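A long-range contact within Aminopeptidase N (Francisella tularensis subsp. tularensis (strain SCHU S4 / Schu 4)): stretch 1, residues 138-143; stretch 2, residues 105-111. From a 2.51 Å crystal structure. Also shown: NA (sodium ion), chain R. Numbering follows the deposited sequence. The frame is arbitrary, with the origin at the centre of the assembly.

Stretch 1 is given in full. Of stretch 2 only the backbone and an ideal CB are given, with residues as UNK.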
# COMPACT_ATOMS: atom_id res chain seq x y z
N ARG A 138 16.30 -20.60 -3.85
CA ARG A 138 17.58 -21.28 -3.62
C ARG A 138 17.56 -22.22 -2.41
O ARG A 138 18.34 -23.16 -2.37
CB ARG A 138 18.72 -20.26 -3.49
CG ARG A 138 18.65 -19.38 -2.25
CD ARG A 138 19.76 -18.34 -2.26
NE ARG A 138 19.62 -17.39 -3.37
CZ ARG A 138 20.48 -16.41 -3.65
NH1 ARG A 138 21.56 -16.23 -2.91
NH2 ARG A 138 20.25 -15.61 -4.69
N LYS A 139 16.67 -21.97 -1.45
CA LYS A 139 16.44 -22.89 -0.32
C LYS A 139 15.55 -24.10 -0.65
O LYS A 139 15.07 -24.78 0.26
CB LYS A 139 15.81 -22.14 0.86
CG LYS A 139 16.66 -21.03 1.46
CD LYS A 139 16.07 -20.58 2.78
CE LYS A 139 16.79 -19.37 3.35
NZ LYS A 139 16.16 -18.90 4.62
N ILE A 140 15.30 -24.36 -1.94
CA ILE A 140 14.47 -25.49 -2.36
C ILE A 140 15.27 -26.44 -3.23
O ILE A 140 15.29 -27.64 -2.99
CB ILE A 140 13.20 -25.01 -3.10
CG1 ILE A 140 12.35 -24.14 -2.16
CG2 ILE A 140 12.39 -26.20 -3.60
CD1 ILE A 140 11.15 -23.50 -2.82
N THR A 141 15.92 -25.90 -4.26
CA THR A 141 16.91 -26.65 -5.04
C THR A 141 17.91 -25.65 -5.60
O THR A 141 17.72 -24.44 -5.45
CB THR A 141 16.25 -27.52 -6.14
OG1 THR A 141 17.14 -28.59 -6.53
CG2 THR A 141 15.86 -26.69 -7.36
N TYR A 142 18.96 -26.16 -6.22
CA TYR A 142 20.04 -25.32 -6.75
C TYR A 142 19.60 -24.65 -8.05
O TYR A 142 19.21 -25.33 -9.00
CB TYR A 142 21.31 -26.14 -7.00
CG TYR A 142 22.09 -26.49 -5.74
CD1 TYR A 142 22.98 -25.59 -5.17
CD2 TYR A 142 21.96 -27.74 -5.14
CE1 TYR A 142 23.70 -25.91 -4.03
CE2 TYR A 142 22.67 -28.07 -4.00
CZ TYR A 142 23.54 -27.15 -3.45
OH TYR A 142 24.26 -27.47 -2.32
N TYR A 143 19.68 -23.33 -8.08
CA TYR A 143 19.15 -22.54 -9.20
C TYR A 143 19.98 -21.26 -9.41
O TYR A 143 20.83 -20.91 -8.58
CB TYR A 143 17.70 -22.16 -8.90
CG TYR A 143 16.86 -21.95 -10.13
CD1 TYR A 143 16.46 -23.02 -10.92
CD2 TYR A 143 16.45 -20.67 -10.52
CE1 TYR A 143 15.69 -22.84 -12.05
CE2 TYR A 143 15.69 -20.47 -11.65
CZ TYR A 143 15.31 -21.56 -12.41
OH TYR A 143 14.55 -21.39 -13.55
N UNK A 105 20.75 -32.44 -14.00
CA UNK A 105 19.84 -33.03 -13.03
C UNK A 105 20.45 -33.03 -11.64
O UNK A 105 21.57 -33.50 -11.46
CB UNK A 105 19.47 -34.46 -13.44
N UNK A 106 19.71 -32.52 -10.66
CA UNK A 106 20.10 -32.59 -9.25
C UNK A 106 18.95 -33.16 -8.42
O UNK A 106 17.82 -32.66 -8.50
CB UNK A 106 20.50 -31.21 -8.73
N UNK A 107 19.24 -34.18 -7.61
CA UNK A 107 18.33 -34.59 -6.54
C UNK A 107 18.83 -34.00 -5.23
O UNK A 107 20.03 -34.04 -4.95
CB UNK A 107 18.23 -36.11 -6.45
N UNK A 108 17.90 -33.45 -4.45
CA UNK A 108 18.20 -32.71 -3.22
C UNK A 108 17.17 -33.08 -2.16
O UNK A 108 16.04 -33.42 -2.49
CB UNK A 108 18.20 -31.20 -3.47
N UNK A 109 17.56 -33.03 -0.88
CA UNK A 109 16.65 -33.28 0.24
C UNK A 109 16.57 -32.06 1.16
O UNK A 109 17.58 -31.40 1.41
CB UNK A 109 17.10 -34.51 1.03
N UNK A 110 15.38 -31.77 1.67
CA UNK A 110 15.15 -30.60 2.51
C UNK A 110 14.14 -30.88 3.61
O UNK A 110 13.35 -31.83 3.53
CB UNK A 110 14.67 -29.42 1.66
N UNK A 111 14.15 -30.04 4.64
CA UNK A 111 13.34 -30.24 5.84
C UNK A 111 12.40 -29.06 6.05
O UNK A 111 12.79 -28.05 6.64
CB UNK A 111 14.23 -30.43 7.07
NA NA R . 17.24 -30.95 -7.15

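Residues 105-110 belong to a strand that begins earlier in the chain. Their CA-to-CB bonds alternate, so every second position faces stretch 1. No hydrogen bond joins the two stretches. A sodium ion and a few apolar contacts do.

Position 105 has nothing of stretch 1 within 5.5 Å of its ideal CB. Many side chains would suit, polar ones included. It is Gln 105, and it makes no contact here.

Position 106 points toward stretch 1. Its ideal CB lies 4.8 Å from Thr 141 OG1 and 5.2 Å from Tyr 142 CD2. The sodium ion sits close by, with NA already bound by the backbone O of this position at 2.2 Å and by Thr 141 OG1 at 2.5 Å. A short side chain carrying oxygen would suit: Ser, Thr, Asp or perhaps Asn. The residue is Thr 106, with chi1 p. Thr 106 OG1 binds NA at 2.5 Å, so backbone and side chain of one residue grip the same ion. Thr 106 OG1 and Thr 141 OG1 are 3.4 Å apart. They are not hydrogen-bonded; both bind the sodium ion.

Position 107 points away and tolerates many side chains, with the extended backbone favouring beta-branched ones. It is Val 107, with no contact to stretch 1.

Position 108 points toward stretch 1. Its ideal CB is 4.2 Å from Thr 141 OG1 and 4.6 Å from Ile 140 O. The space is modest and partly lined by an aromatic ring. Val, Ile or Thr would be reasonable. It is Val 108, with chi1 at 154°. Val 108 CG2 packs against the edge of the Tyr 142 ring, near its plane, 4.0 Å from Tyr 142 CD2. Val 108 CG1 turns to the backbone, 3.8 Å from Ile 140 O.

Position 109 points away, and stretch 1 sets no demand on it. A polar or charged residue is as acceptable as an apolar one. It is Glu 109, extended from the strand.

Position 110 points toward stretch 1, but with more room: its ideal CB is 4.9 Å from Lys 139 O and 5.0 Å from Ile 140 O. A medium or large aliphatic side chain could cross the gap; Ile, Leu or Met are candidates. It is Ile 110, chi1 p and chi2 t. Ile 110 CG2 lies 4.0 Å from Ile 140 O, while Ile 110 CD1 reaches Ile 140 CG2 at 4.5 Å, a loose apolar contact.

Position 111 lies past the strand and out of reach. It is Asn 111, whose OD1 is hydrogen-bonded elsewhere in the structure.

Stretch 2, residues 105-111: QTVVEIN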
# COMPACT_ATOMS: atom_id res chain seq x y z
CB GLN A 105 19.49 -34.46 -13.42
CG GLN A 105 18.51 -35.13 -12.45
CD GLN A 105 18.21 -36.56 -12.81
OE1 GLN A 105 18.27 -36.95 -13.98
NE2 GLN A 105 17.87 -37.37 -11.81
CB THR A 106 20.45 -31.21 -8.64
OG1 THR A 106 19.25 -30.43 -8.45
CG2 THR A 106 21.44 -30.45 -9.52
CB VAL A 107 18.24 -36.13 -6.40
CG1 VAL A 107 17.26 -36.50 -5.29
CG2 VAL A 107 17.81 -36.75 -7.72
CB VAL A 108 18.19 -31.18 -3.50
CG1 VAL A 108 17.85 -30.36 -2.26
CG2 VAL A 108 19.52 -30.73 -4.09
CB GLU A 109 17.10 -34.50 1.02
CG GLU A 109 16.16 -34.93 2.14
CD GLU A 109 16.76 -36.04 2.99
OE1 GLU A 109 17.01 -37.13 2.43
OE2 GLU A 109 16.98 -35.81 4.20
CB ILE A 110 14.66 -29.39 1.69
CG1 ILE A 110 13.38 -29.74 0.91
CG2 ILE A 110 15.74 -28.91 0.74
CD1 ILE A 110 12.78 -28.59 0.14
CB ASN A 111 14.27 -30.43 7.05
CG ASN A 111 13.58 -31.10 8.22
OD1 ASN A 111 12.35 -31.12 8.32
ND2 ASN A 111 14.38 -31.64 9.13
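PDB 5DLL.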